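Local coordinates for protein Vv2_1132 (Vibrio vulnificus CMCP6, PDB 5Y9S) that probably regulates transcription as a tetrameric LysR-type regulator, binding DNA through an N-terminal helix-turn-helix domain and sensing an effector through a periplasmic-binding-protein-like domain, at residues E15-L20 / V53-R58; K116-S121 / L130-S135; A141-L146 / D152-Y157; S237-A242 / H254-E259. One frame throughout, in Å; residues are numbered along the deposited sequence.

Contact 1: residues E15-L20 / V53-R58; sequences EDFLSL and VPLFDR
Phe17 and Leu20 on helix 11-22 both swing CG to the position trans to their own backbone N (chi1 166° and 157°), while Phe56 puts its CG trans to the carbonyl carbon, and these choices bring the three groups together. The Leu20 side chain meets the Phe56 ring head-on. Its CD2 sits over the middle of one face, 3.5 Å from the centroid of the Phe56 ring, in a CH-pi contact, and Leu20 CG settles nearer the rim, 3.6 Å from Phe56 CE1. Phe17 approaches the same ring at a slant, with the planes at 47° and the centroids 5.3 Å apart. CD1 of Phe17 comes to 3.4 Å from CZ of Phe56. Leu55 adds a lighter touch, its CD1 lying 4.2 Å from Phe17 CD1. All four residues are buried and the side chains that meet are all apolar; the backbone Phe17 O sits at the edge of the Phe56 ring, in its plane. Glu48 OE1 accepts the backbone N-H groups of both Leu55 and Phe56, tying this turn to helix 37-51. The contact forms part of the hydrophobic core of the winged helix-turn-helix domain. Helix 37-51 packs on Phe17 and Leu20, helix 26-32 covers Leu20, Phe72 of helix 67-90 meets Phe17 edge-to-face, and Leu65 of strand 64-65, which pairs with strand 56-57 in the wing, touches both phenylalanines.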
loop_
_atom_site.group_PDB
_atom_site.type_symbol
_atom_site.label_atom_id
_atom_site.label_comp_id
_atom_site.label_asym_id
_atom_site.label_seq_id
_atom_site.Cartn_x
_atom_site.Cartn_y
_atom_site.Cartn_z
ATOM N N GLU D 15 -5.063 14.792 0.011
ATOM C CA GLU D 15 -4.916 15.642 1.193
ATOM C C GLU D 15 -6.065 16.630 1.285
ATOM O O GLU D 15 -6.528 16.933 2.389
ATOM C CB GLU D 15 -3.567 16.376 1.181
ATOM C CG GLU D 15 -2.450 15.624 0.445
ATOM C CD GLU D 15 -1.117 16.390 0.398
ATOM O OE1 GLU D 15 -0.668 16.850 1.474
ATOM O OE2 GLU D 15 -0.522 16.534 -0.707
ATOM N N ASP D 16 -6.557 17.120 0.141
ATOM C CA ASP D 16 -7.791 17.917 0.158
ATOM C C ASP D 16 -8.874 17.177 0.915
ATOM O O ASP D 16 -9.484 17.712 1.845
ATOM C CB ASP D 16 -8.277 18.206 -1.263
ATOM C CG ASP D 16 -7.417 19.219 -1.976
ATOM O OD1 ASP D 16 -6.613 19.869 -1.290
ATOM O OD2 ASP D 16 -7.524 19.359 -3.217
ATOM N N PHE D 17 -9.079 15.912 0.549
ATOM C CA PHE D 17 -10.097 15.101 1.197
ATOM C C PHE D 17 -9.830 14.980 2.699
ATOM O O PHE D 17 -10.699 15.294 3.517
ATOM C CB PHE D 17 -10.171 13.731 0.537
ATOM C CG PHE D 17 -10.953 12.739 1.337
ATOM C CD1 PHE D 17 -12.330 12.646 1.204
ATOM C CD2 PHE D 17 -10.308 11.900 2.243
ATOM C CE1 PHE D 17 -13.056 11.731 1.958
ATOM C CE2 PHE D 17 -11.030 10.999 3.012
ATOM C CZ PHE D 17 -12.411 10.908 2.858
ATOM N N LEU D 18 -8.641 14.494 3.078
ATOM C CA LEU D 18 -8.303 14.365 4.497
ATOM C C LEU D 18 -8.525 15.683 5.240
ATOM O O LEU D 18 -9.155 15.723 6.309
ATOM C CB LEU D 18 -6.853 13.924 4.646
ATOM C CG LEU D 18 -6.487 12.519 4.124
ATOM C CD1 LEU D 18 -5.239 11.985 4.784
ATOM C CD2 LEU D 18 -7.600 11.530 4.338
ATOM N N SER D 19 -8.039 16.786 4.660
ATOM C CA SER D 19 -8.109 18.072 5.353
ATOM C C SER D 19 -9.550 18.503 5.600
ATOM O O SER D 19 -9.852 19.062 6.657
ATOM C CB SER D 19 -7.355 19.155 4.579
ATOM O OG SER D 19 -7.814 20.434 4.979
ATOM N N LEU D 20 -10.463 18.252 4.654
ATOM C CA LEU D 20 -11.845 18.640 4.927
ATOM C C LEU D 20 -12.533 17.645 5.849
ATOM O O LEU D 20 -13.472 18.014 6.552
ATOM C CB LEU D 20 -12.642 18.822 3.615
ATOM C CG LEU D 20 -14.172 18.689 3.660
ATOM C CD1 LEU D 20 -14.788 19.778 4.501
ATOM C CD2 LEU D 20 -14.737 18.764 2.260
ATOM N N VAL D 53 -19.188 9.067 -6.733
ATOM C CA VAL D 53 -20.189 9.115 -5.667
ATOM C C VAL D 53 -19.849 10.264 -4.726
ATOM O O VAL D 53 -18.696 10.708 -4.656
ATOM C CB VAL D 53 -20.262 7.788 -4.875
ATOM C CG1 VAL D 53 -20.781 6.670 -5.749
ATOM C CG2 VAL D 53 -18.909 7.414 -4.283
ATOM N N PRO D 54 -20.845 10.786 -4.005
ATOM C CA PRO D 54 -20.550 11.866 -3.063
ATOM C C PRO D 54 -19.771 11.320 -1.869
ATOM O O PRO D 54 -20.124 10.296 -1.286
ATOM C CB PRO D 54 -21.940 12.402 -2.667
ATOM C CG PRO D 54 -22.897 11.282 -2.979
ATOM C CD PRO D 54 -22.296 10.507 -4.098
ATOM N N LEU D 55 -18.675 11.983 -1.539
ATOM C CA LEU D 55 -17.915 11.582 -0.361
ATOM C C LEU D 55 -18.390 12.318 0.881
ATOM O O LEU D 55 -18.394 11.741 1.974
ATOM C CB LEU D 55 -16.426 11.830 -0.596
ATOM C CG LEU D 55 -15.919 11.043 -1.803
ATOM C CD1 LEU D 55 -14.438 11.392 -2.210
ATOM C CD2 LEU D 55 -16.059 9.572 -1.466
ATOM N N PHE D 56 -18.821 13.564 0.724
ATOM C CA PHE D 56 -19.221 14.406 1.841
ATOM C C PHE D 56 -20.717 14.631 1.793
ATOM O O PHE D 56 -21.289 14.883 0.723
ATOM C CB PHE D 56 -18.462 15.734 1.828
ATOM C CG PHE D 56 -16.977 15.557 2.003
ATOM C CD1 PHE D 56 -16.422 15.447 3.277
ATOM C CD2 PHE D 56 -16.148 15.446 0.903
ATOM C CE1 PHE D 56 -15.043 15.253 3.436
ATOM C CE2 PHE D 56 -14.777 15.267 1.057
ATOM C CZ PHE D 56 -14.232 15.176 2.324
ATOM N N ASP D 57 -21.351 14.460 2.938
ATOM C CA ASP D 57 -22.692 14.982 3.150
ATOM C C ASP D 57 -22.523 16.467 3.438
ATOM O O ASP D 57 -22.110 16.852 4.534
ATOM C CB ASP D 57 -23.369 14.260 4.303
ATOM C CG ASP D 57 -24.840 14.558 4.384
ATOM O OD1 ASP D 57 -25.595 13.616 4.717
ATOM O OD2 ASP D 57 -25.229 15.717 4.097
ATOM N N ARG D 58 -22.824 17.317 2.458
ATOM C CA ARG D 58 -22.548 18.733 2.658
ATOM C C ARG D 58 -23.669 19.470 3.384
ATOM O O ARG D 58 -23.456 20.600 3.842
ATOM C CB ARG D 58 -22.218 19.387 1.307
ATOM C CG ARG D 58 -20.778 19.040 0.850
ATOM C CD ARG D 58 -20.429 19.592 -0.533
ATOM N NE ARG D 58 -21.333 19.112 -1.568
ATOM C CZ ARG D 58 -21.789 19.858 -2.577
ATOM N NH1 ARG D 58 -21.436 21.140 -2.688
ATOM N NH2 ARG D 58 -22.614 19.323 -3.485
#

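Contact 2: residues K116-S121 / L130-S135; sequences KLFLQS and LSVTPS
Phe118 of helix 114-120 carries this contact alone from its side, driving its ring against Leu130 and Val132 of strand 129-134. The two strand residues take different parts of the ring. Leu130 CD1 lies over one face, offset toward the rim on the CG side, 3.7 Å from Phe118 CG; its line to the ring centroid runs 17° from the normal, which makes it a CH-pi contact. Val132 instead meets the far edge, where its CG2 lies close to the ring plane and 3.6 Å from Phe118 CE2. Val132 has CG1 anti to its backbone N (chi1 171°), which leaves CG2 opposite the carbonyl carbon and at that edge. Ile103 of the adjoining strand also packs on the phenylalanine. Away from this buried wedge the helix turns outward a looser side that is open to solvent at Lys116 and Gln120. Residues 130-132 of the strand continue the sheet into the second subunit through a parallel ladder, and Phe230 of that subunit packs on Leu130 and Val132. Carbon meeting carbon without a polar partner implies that shape and burial, rather than directional bonds, hold the helix against the strand.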
loop_
_atom_site.group_PDB
_atom_site.type_symbol
_atom_site.label_atom_id
_atom_site.label_comp_id
_atom_site.label_asym_id
_atom_site.label_seq_id
_atom_site.Cartn_x
_atom_site.Cartn_y
_atom_site.Cartn_z
ATOM N N LYS D 116 27.958 22.354 24.070
ATOM C CA LYS D 116 29.143 22.700 24.849
ATOM C C LYS D 116 30.380 22.706 23.963
ATOM O O LYS D 116 31.137 23.680 23.943
ATOM C CB LYS D 116 29.312 21.716 26.005
ATOM C CG LYS D 116 30.529 21.957 26.869
ATOM C CD LYS D 116 30.160 22.710 28.141
ATOM C CE LYS D 116 31.387 22.997 28.999
ATOM N NZ LYS D 116 32.122 21.749 29.369
ATOM N N LEU D 117 30.588 21.624 23.205
ATOM C CA LEU D 117 31.699 21.575 22.259
ATOM C C LEU D 117 31.663 22.763 21.310
ATOM O O LEU D 117 32.668 23.463 21.134
ATOM C CB LEU D 117 31.661 20.263 21.470
ATOM C CG LEU D 117 32.627 19.203 21.981
ATOM C CD1 LEU D 117 34.036 19.758 21.982
ATOM C CD2 LEU D 117 32.237 18.767 23.382
ATOM N N PHE D 118 30.502 23.018 20.705
ATOM C CA PHE D 118 30.390 24.101 19.729
ATOM C C PHE D 118 30.693 25.450 20.369
ATOM O O PHE D 118 31.424 26.271 19.805
ATOM C CB PHE D 118 28.989 24.114 19.106
ATOM C CG PHE D 118 28.601 22.823 18.410
ATOM C CD1 PHE D 118 29.554 21.883 18.049
ATOM C CD2 PHE D 118 27.273 22.566 18.092
ATOM C CE1 PHE D 118 29.182 20.709 17.403
ATOM C CE2 PHE D 118 26.902 21.396 17.441
ATOM C CZ PHE D 118 27.852 20.468 17.100
ATOM N N LEU D 119 30.126 25.703 21.547
ATOM C CA LEU D 119 30.327 26.996 22.187
ATOM C C LEU D 119 31.779 27.185 22.601
ATOM O O LEU D 119 32.328 28.283 22.466
ATOM C CB LEU D 119 29.390 27.137 23.386
ATOM C CG LEU D 119 27.930 27.447 23.020
ATOM C CD1 LEU D 119 26.958 27.020 24.119
ATOM C CD2 LEU D 119 27.786 28.928 22.716
ATOM N N GLN D 120 32.432 26.124 23.072
ATOM C CA GLN D 120 33.810 26.273 23.521
ATOM C C GLN D 120 34.766 26.610 22.391
ATOM O O GLN D 120 35.924 26.930 22.669
ATOM C CB GLN D 120 34.289 25.002 24.217
ATOM C CG GLN D 120 33.814 24.867 25.656
ATOM C CD GLN D 120 34.353 23.624 26.338
ATOM O OE1 GLN D 120 34.548 22.583 25.700
ATOM N NE2 GLN D 120 34.604 23.727 27.638
ATOM N N SER D 121 34.322 26.549 21.141
ATOM C CA SER D 121 35.146 26.866 19.982
ATOM C C SER D 121 34.428 27.846 19.091
ATOM O O SER D 121 34.517 27.779 17.861
ATOM C CB SER D 121 35.493 25.609 19.197
ATOM O OG SER D 121 35.844 24.549 20.073
ATOM N N LEU D 130 26.330 24.546 11.450
ATOM C CA LEU D 130 26.278 23.216 12.049
ATOM C C LEU D 130 24.863 22.654 11.970
ATOM O O LEU D 130 23.908 23.292 12.424
ATOM C CB LEU D 130 26.752 23.273 13.502
ATOM C CG LEU D 130 28.117 23.941 13.589
ATOM C CD1 LEU D 130 28.482 24.259 15.025
ATOM C CD2 LEU D 130 29.164 23.046 12.972
ATOM N N SER D 131 24.732 21.472 11.389
ATOM C CA SER D 131 23.447 20.793 11.267
ATOM C C SER D 131 23.530 19.465 12.014
ATOM O O SER D 131 24.226 18.544 11.577
ATOM C CB SER D 131 23.074 20.578 9.800
ATOM O OG SER D 131 21.867 19.826 9.692
ATOM N N VAL D 132 22.792 19.362 13.116
ATOM C CA VAL D 132 22.876 18.243 14.051
ATOM C C VAL D 132 21.560 17.478 13.989
ATOM O O VAL D 132 20.529 17.976 14.452
ATOM C CB VAL D 132 23.146 18.735 15.478
ATOM C CG1 VAL D 132 23.006 17.590 16.481
ATOM C CG2 VAL D 132 24.522 19.398 15.571
ATOM N N THR D 133 21.571 16.276 13.410
ATOM C CA THR D 133 20.364 15.453 13.399
ATOM C C THR D 133 20.546 14.260 14.320
ATOM O O THR D 133 21.219 13.284 13.943
ATOM C CB THR D 133 20.023 14.971 11.991
ATOM O OG1 THR D 133 20.698 13.734 11.750
ATOM C CG2 THR D 133 20.446 15.994 10.969
ATOM N N PRO D 134 19.950 14.268 15.516
ATOM C CA PRO D 134 20.022 13.086 16.374
ATOM C C PRO D 134 19.322 11.929 15.687
ATOM O O PRO D 134 18.382 12.125 14.919
ATOM C CB PRO D 134 19.287 13.514 17.646
ATOM C CG PRO D 134 18.938 14.967 17.454
ATOM C CD PRO D 134 18.948 15.226 15.996
ATOM N N SER D 135 19.788 10.714 15.966
ATOM C CA SER D 135 19.313 9.550 15.230
ATOM C C SER D 135 19.357 8.318 16.118
ATOM O O SER D 135 20.328 8.110 16.851
ATOM C CB SER D 135 20.167 9.314 13.975
ATOM O OG SER D 135 19.857 8.070 13.363
#

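Contact 3: residues A141-L146 / D152-Y157; sequences AHFQML and DLLFTY
Helix 139-147 and strand 153-157 are consecutive elements of the regulatory domain, the chain turning back after the helix to enter the central sheet, and Leu154 is the strand residue that buries the most surface against the helix. Over the short segments the two axes run nearly antiparallel, at 156° and 8.9 Å apart. Leu154 splits its two methyls between two aromatic side chains of the helix. CD1 of Leu154 approaches His142 at 3.4 Å from ND1, also brushing His142 CB, whereas CD2 of Leu154 comes to 3.7 Å from Phe143 CE1; both ring contacts are slanted. CG of Leu154 stands trans to its backbone N (chi1 160°), which spreads the fork between the rings. One helical turn on, Leu146 CD2 rests 3.6 Å from Asp152 O, and Leu146 CD1 lies against Leu154 CB at 4.3 Å. The polar ends are met elsewhere: His142 NE2 bonds to Ser135 OG, and Asp152 forms salt bridges to Arg102 and Arg291. Tyr61 of the fourth subunit also meets the Phe143 ring edge-to-face. Strand 153-157 lies between strands 100-105 and 277-286, and a helix laid over such a mixed sheet is the alpha/beta packing of the periplasmic-binding-protein fold.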
loop_
_atom_site.group_PDB
_atom_site.type_symbol
_atom_site.label_atom_id
_atom_site.label_comp_id
_atom_site.label_asym_id
_atom_site.label_seq_id
_atom_site.Cartn_x
_atom_site.Cartn_y
_atom_site.Cartn_z
ATOM N N ALA D 141 24.164 1.909 10.522
ATOM C CA ALA D 141 23.561 2.878 9.603
ATOM C C ALA D 141 24.424 4.132 9.471
ATOM O O ALA D 141 24.600 4.656 8.365
ATOM C CB ALA D 141 22.149 3.246 10.066
ATOM N N HIS D 142 24.983 4.615 10.590
ATOM C CA HIS D 142 25.739 5.871 10.581
ATOM C C HIS D 142 27.107 5.708 9.951
ATOM O O HIS D 142 27.584 6.624 9.277
ATOM C CB HIS D 142 25.890 6.420 11.993
ATOM C CG HIS D 142 24.586 6.758 12.649
ATOM N ND1 HIS D 142 24.420 6.771 14.017
ATOM C CD2 HIS D 142 23.391 7.111 12.122
ATOM C CE1 HIS D 142 23.179 7.118 14.305
ATOM N NE2 HIS D 142 22.533 7.327 13.174
ATOM N N PHE D 143 27.775 4.576 10.187
ATOM C CA PHE D 143 28.988 4.296 9.418
ATOM C C PHE D 143 28.679 4.341 7.928
ATOM O O PHE D 143 29.411 4.962 7.153
ATOM C CB PHE D 143 29.576 2.930 9.795
ATOM C CG PHE D 143 30.266 2.902 11.130
ATOM C CD1 PHE D 143 30.424 4.057 11.872
ATOM C CD2 PHE D 143 30.762 1.711 11.639
ATOM C CE1 PHE D 143 31.069 4.028 13.106
ATOM C CE2 PHE D 143 31.410 1.673 12.868
ATOM C CZ PHE D 143 31.564 2.828 13.604
ATOM N N GLN D 144 27.566 3.717 7.522
ATOM C CA GLN D 144 27.177 3.713 6.116
ATOM C C GLN D 144 26.962 5.136 5.609
ATOM O O GLN D 144 27.327 5.459 4.474
ATOM C CB GLN D 144 25.912 2.863 5.925
ATOM C CG GLN D 144 25.628 2.455 4.492
ATOM C CD GLN D 144 26.703 1.523 3.952
ATOM O OE1 GLN D 144 27.017 0.482 4.568
ATOM N NE2 GLN D 144 27.284 1.894 2.799
ATOM N N MET D 145 26.375 6.005 6.440
ATOM C CA MET D 145 26.189 7.390 6.008
ATOM C C MET D 145 27.524 8.108 5.862
ATOM O O MET D 145 27.680 8.946 4.970
ATOM C CB MET D 145 25.297 8.167 6.969
ATOM C CG MET D 145 23.837 7.891 6.811
ATOM S SD MET D 145 23.060 8.064 8.420
ATOM C CE MET D 145 22.698 9.789 8.419
ATOM N N LEU D 146 28.484 7.830 6.748
ATOM C CA LEU D 146 29.809 8.415 6.573
ATOM C C LEU D 146 30.380 8.030 5.211
ATOM O O LEU D 146 30.818 8.897 4.442
ATOM C CB LEU D 146 30.728 7.973 7.714
ATOM C CG LEU D 146 30.474 8.650 9.069
ATOM C CD1 LEU D 146 31.550 8.286 10.055
ATOM C CD2 LEU D 146 30.419 10.151 8.935
ATOM N N ASP D 152 28.698 14.091 7.687
ATOM C CA ASP D 152 30.117 14.417 7.810
ATOM C C ASP D 152 30.771 13.896 9.079
ATOM O O ASP D 152 31.926 13.459 9.032
ATOM C CB ASP D 152 30.303 15.932 7.744
ATOM C CG ASP D 152 29.716 16.518 6.479
ATOM O OD1 ASP D 152 28.996 17.532 6.569
ATOM O OD2 ASP D 152 29.968 15.948 5.395
ATOM N N LEU D 153 30.082 13.957 10.218
ATOM C CA LEU D 153 30.658 13.516 11.481
ATOM C C LEU D 153 29.635 12.713 12.263
ATOM O O LEU D 153 28.428 12.949 12.175
ATOM C CB LEU D 153 31.150 14.678 12.348
ATOM C CG LEU D 153 32.199 15.605 11.731
ATOM C CD1 LEU D 153 32.259 16.914 12.503
ATOM C CD2 LEU D 153 33.550 14.922 11.719
ATOM N N LEU D 154 30.140 11.763 13.034
ATOM C CA LEU D 154 29.317 10.957 13.916
ATOM C C LEU D 154 29.955 10.984 15.297
ATOM O O LEU D 154 31.141 10.678 15.441
ATOM C CB LEU D 154 29.195 9.528 13.379
ATOM C CG LEU D 154 28.784 8.480 14.403
ATOM C CD1 LEU D 154 27.264 8.519 14.657
ATOM C CD2 LEU D 154 29.243 7.095 13.974
ATOM N N PHE D 155 29.191 11.391 16.301
ATOM C CA PHE D 155 29.630 11.329 17.691
ATOM C C PHE D 155 28.940 10.154 18.360
ATOM O O PHE D 155 27.736 9.957 18.171
ATOM C CB PHE D 155 29.299 12.625 18.419
ATOM C CG PHE D 155 30.126 13.774 17.981
ATOM C CD1 PHE D 155 29.779 14.497 16.852
ATOM C CD2 PHE D 155 31.262 14.132 18.682
ATOM C CE1 PHE D 155 30.550 15.560 16.430
ATOM C CE2 PHE D 155 32.043 15.192 18.269
ATOM C CZ PHE D 155 31.693 15.907 17.141
ATOM N N THR D 156 29.696 9.366 19.123
ATOM C CA THR D 156 29.122 8.163 19.718
ATOM C C THR D 156 29.973 7.702 20.893
ATOM O O THR D 156 31.143 8.068 21.022
ATOM C CB THR D 156 29.000 7.036 18.683
ATOM O OG1 THR D 156 28.192 5.972 19.209
ATOM C CG2 THR D 156 30.382 6.508 18.323
ATOM N N TYR D 157 29.353 6.907 21.759
ATOM C CA TYR D 157 30.066 6.175 22.801
ATOM C C TYR D 157 30.734 4.942 22.194
ATOM O O TYR D 157 30.222 4.348 21.238
ATOM C CB TYR D 157 29.108 5.747 23.920
ATOM C CG TYR D 157 28.418 6.866 24.697
ATOM C CD1 TYR D 157 29.143 7.704 25.534
ATOM C CD2 TYR D 157 27.041 7.070 24.598
ATOM C CE1 TYR D 157 28.535 8.721 26.245
ATOM C CE2 TYR D 157 26.412 8.090 25.308
ATOM C CZ TYR D 157 27.177 8.915 26.130
ATOM O OH TYR D 157 26.597 9.932 26.848
#

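Contact 4: residues S237-A242 / H254-E259; sequences SLVKMA and HVIEEE
Val239 is the hub of this contact: its two methyls alone, from helix 235-243, meet three residues of segment 254-259. Val239 CG2 lies 3.7 Å from Ile256 CG2 and nearly as close, 3.8 Å, to Val255 CG1; both pairs meet aslant. The other methyl, Val239 CG1, faces Glu259, whose OE2 lies 3.5 Å away, and this end of the contact is van der Waals packing against a carboxylate. Glu259 reaches there by folding its chain at chi2 (77°), so that CG and CD also lie along the valine methyl, CG 4.0 Å from Val239 CG1. Its OE2 is 6.9 Å from Lys240 NZ, too far for a direct pair. In the next shell, Arg264 and Leu265 pack on Glu259, and Val251 on Ile256, which is the N-cap residue of helix 257-261. His254, just ahead, is tied down by Glu180 through ND1 and by Asn112 through NE2. Helix 235-243 thus leans on the start of helix 257-261 just after strand 248-252, while its Leu238 packs on strands 199-205, 225-232 and 248-252 and its Ser237, Lys240 and Met241 touch the second subunit.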
loop_
_atom_site.group_PDB
_atom_site.type_symbol
_atom_site.label_atom_id
_atom_site.label_comp_id
_atom_site.label_asym_id
_atom_site.label_seq_id
_atom_site.Cartn_x
_atom_site.Cartn_y
_atom_site.Cartn_z
ATOM N N SER D 237 16.743 12.973 31.500
ATOM C CA SER D 237 15.556 12.676 32.300
ATOM C C SER D 237 15.945 12.064 33.631
ATOM O O SER D 237 15.360 12.407 34.663
ATOM C CB SER D 237 14.622 11.716 31.560
ATOM O OG SER D 237 13.848 12.419 30.633
ATOM N N LEU D 238 16.906 11.130 33.611
ATOM C CA LEU D 238 17.423 10.611 34.861
ATOM C C LEU D 238 17.835 11.757 35.768
ATOM O O LEU D 238 17.476 11.783 36.953
ATOM C CB LEU D 238 18.606 9.682 34.607
ATOM C CG LEU D 238 18.226 8.440 33.817
ATOM C CD1 LEU D 238 19.494 7.751 33.380
ATOM C CD2 LEU D 238 17.334 7.507 34.618
ATOM N N VAL D 239 18.527 12.750 35.198
ATOM C CA VAL D 239 19.045 13.856 35.996
ATOM C C VAL D 239 17.901 14.629 36.655
ATOM O O VAL D 239 17.941 14.903 37.857
ATOM C CB VAL D 239 19.940 14.761 35.131
ATOM C CG1 VAL D 239 20.154 16.125 35.816
ATOM C CG2 VAL D 239 21.273 14.055 34.881
ATOM N N LYS D 240 16.848 14.962 35.891
ATOM C CA LYS D 240 15.699 15.631 36.500
ATOM C C LYS D 240 15.140 14.807 37.647
ATOM O O LYS D 240 14.947 15.316 38.753
ATOM C CB LYS D 240 14.596 15.894 35.469
ATOM C CG LYS D 240 14.885 17.017 34.517
ATOM C CD LYS D 240 15.252 18.299 35.239
ATOM C CE LYS D 240 15.592 19.392 34.215
ATOM N NZ LYS D 240 14.670 20.576 34.322
ATOM N N MET D 241 14.886 13.518 37.393
ATOM C CA MET D 241 14.370 12.622 38.421
ATOM C C MET D 241 15.281 12.598 39.635
ATOM O O MET D 241 14.810 12.591 40.779
ATOM C CB MET D 241 14.236 11.210 37.846
ATOM C CG MET D 241 13.020 10.981 36.939
ATOM S SD MET D 241 11.504 11.733 37.583
ATOM C CE MET D 241 10.825 10.325 38.408
ATOM N N ALA D 242 16.595 12.536 39.409
ATOM C CA ALA D 242 17.496 12.426 40.549
ATOM C C ALA D 242 17.477 13.704 41.381
ATOM O O ALA D 242 17.516 13.650 42.620
ATOM C CB ALA D 242 18.904 12.092 40.072
ATOM N N HIS D 254 29.639 14.342 32.114
ATOM C CA HIS D 254 29.462 15.555 31.318
ATOM C C HIS D 254 28.019 16.056 31.309
ATOM O O HIS D 254 27.771 17.206 30.921
ATOM C CB HIS D 254 29.952 15.335 29.878
ATOM C CG HIS D 254 28.977 14.617 29.004
ATOM N ND1 HIS D 254 28.993 13.250 28.831
ATOM C CD2 HIS D 254 27.952 15.081 28.252
ATOM C CE1 HIS D 254 28.021 12.902 28.002
ATOM N NE2 HIS D 254 27.370 13.994 27.642
ATOM N N VAL D 255 27.069 15.228 31.751
ATOM C CA VAL D 255 25.670 15.638 31.790
ATOM C C VAL D 255 25.317 16.397 33.064
ATOM O O VAL D 255 24.293 17.091 33.091
ATOM C CB VAL D 255 24.785 14.388 31.590
ATOM C CG1 VAL D 255 23.326 14.699 31.759
ATOM C CG2 VAL D 255 25.023 13.813 30.199
ATOM N N ILE D 256 26.167 16.358 34.096
ATOM C CA ILE D 256 25.818 16.905 35.400
ATOM C C ILE D 256 26.780 17.996 35.854
ATOM O O ILE D 256 26.810 18.330 37.040
ATOM C CB ILE D 256 25.748 15.793 36.462
ATOM C CG1 ILE D 256 27.056 15.010 36.452
ATOM C CG2 ILE D 256 24.602 14.871 36.183
ATOM C CD1 ILE D 256 27.240 14.052 37.624
ATOM N N GLU D 257 27.590 18.538 34.945
ATOM C CA GLU D 257 28.605 19.512 35.345
ATOM C C GLU D 257 27.981 20.669 36.109
ATOM O O GLU D 257 28.493 21.077 37.157
ATOM C CB GLU D 257 29.357 20.021 34.114
ATOM C CG GLU D 257 30.647 20.779 34.422
ATOM C CD GLU D 257 31.229 21.495 33.198
ATOM O OE1 GLU D 257 31.000 21.036 32.056
ATOM O OE2 GLU D 257 31.917 22.523 33.378
ATOM N N GLU D 258 26.848 21.182 35.618
ATOM C CA GLU D 258 26.180 22.320 36.241
ATOM C C GLU D 258 25.428 21.927 37.507
ATOM O O GLU D 258 25.412 22.695 38.473
ATOM C CB GLU D 258 25.224 22.970 35.246
ATOM C CG GLU D 258 24.597 24.262 35.735
ATOM C CD GLU D 258 23.925 25.027 34.610
ATOM O OE1 GLU D 258 22.689 24.892 34.437
ATOM O OE2 GLU D 258 24.643 25.750 33.887
ATOM N N GLU D 259 24.783 20.751 37.524
ATOM C CA GLU D 259 24.113 20.302 38.744
ATOM C C GLU D 259 25.105 20.118 39.890
ATOM O O GLU D 259 24.810 20.478 41.036
ATOM C CB GLU D 259 23.343 19.006 38.494
ATOM C CG GLU D 259 22.067 19.159 37.653
ATOM C CD GLU D 259 22.358 19.308 36.153
ATOM O OE1 GLU D 259 23.556 19.332 35.781
ATOM O OE2 GLU D 259 21.393 19.413 35.352
#

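Contact 1 stands apart in the DNA-binding domain, its centre 45 Å from the centres of contacts 2 and 3 and 50 Å from that of contact 4, with nearest atoms never closer than about 23 Å. The other three belong to the regulatory domain and are stitched together. Contacts 2 and 3, centres 14 Å apart, join where Ser135 OG lies 2.8 Å from His142 NE2, a probable hydrogen bond. Lys116 NZ to Glu257 OE1, a salt bridge of 3.0 Å, ties contact 2 to contact 4, and both also touch the second subunit. Tyr157 OH packs 3.5 Å from His254 CE1, linking contacts 3 and 4.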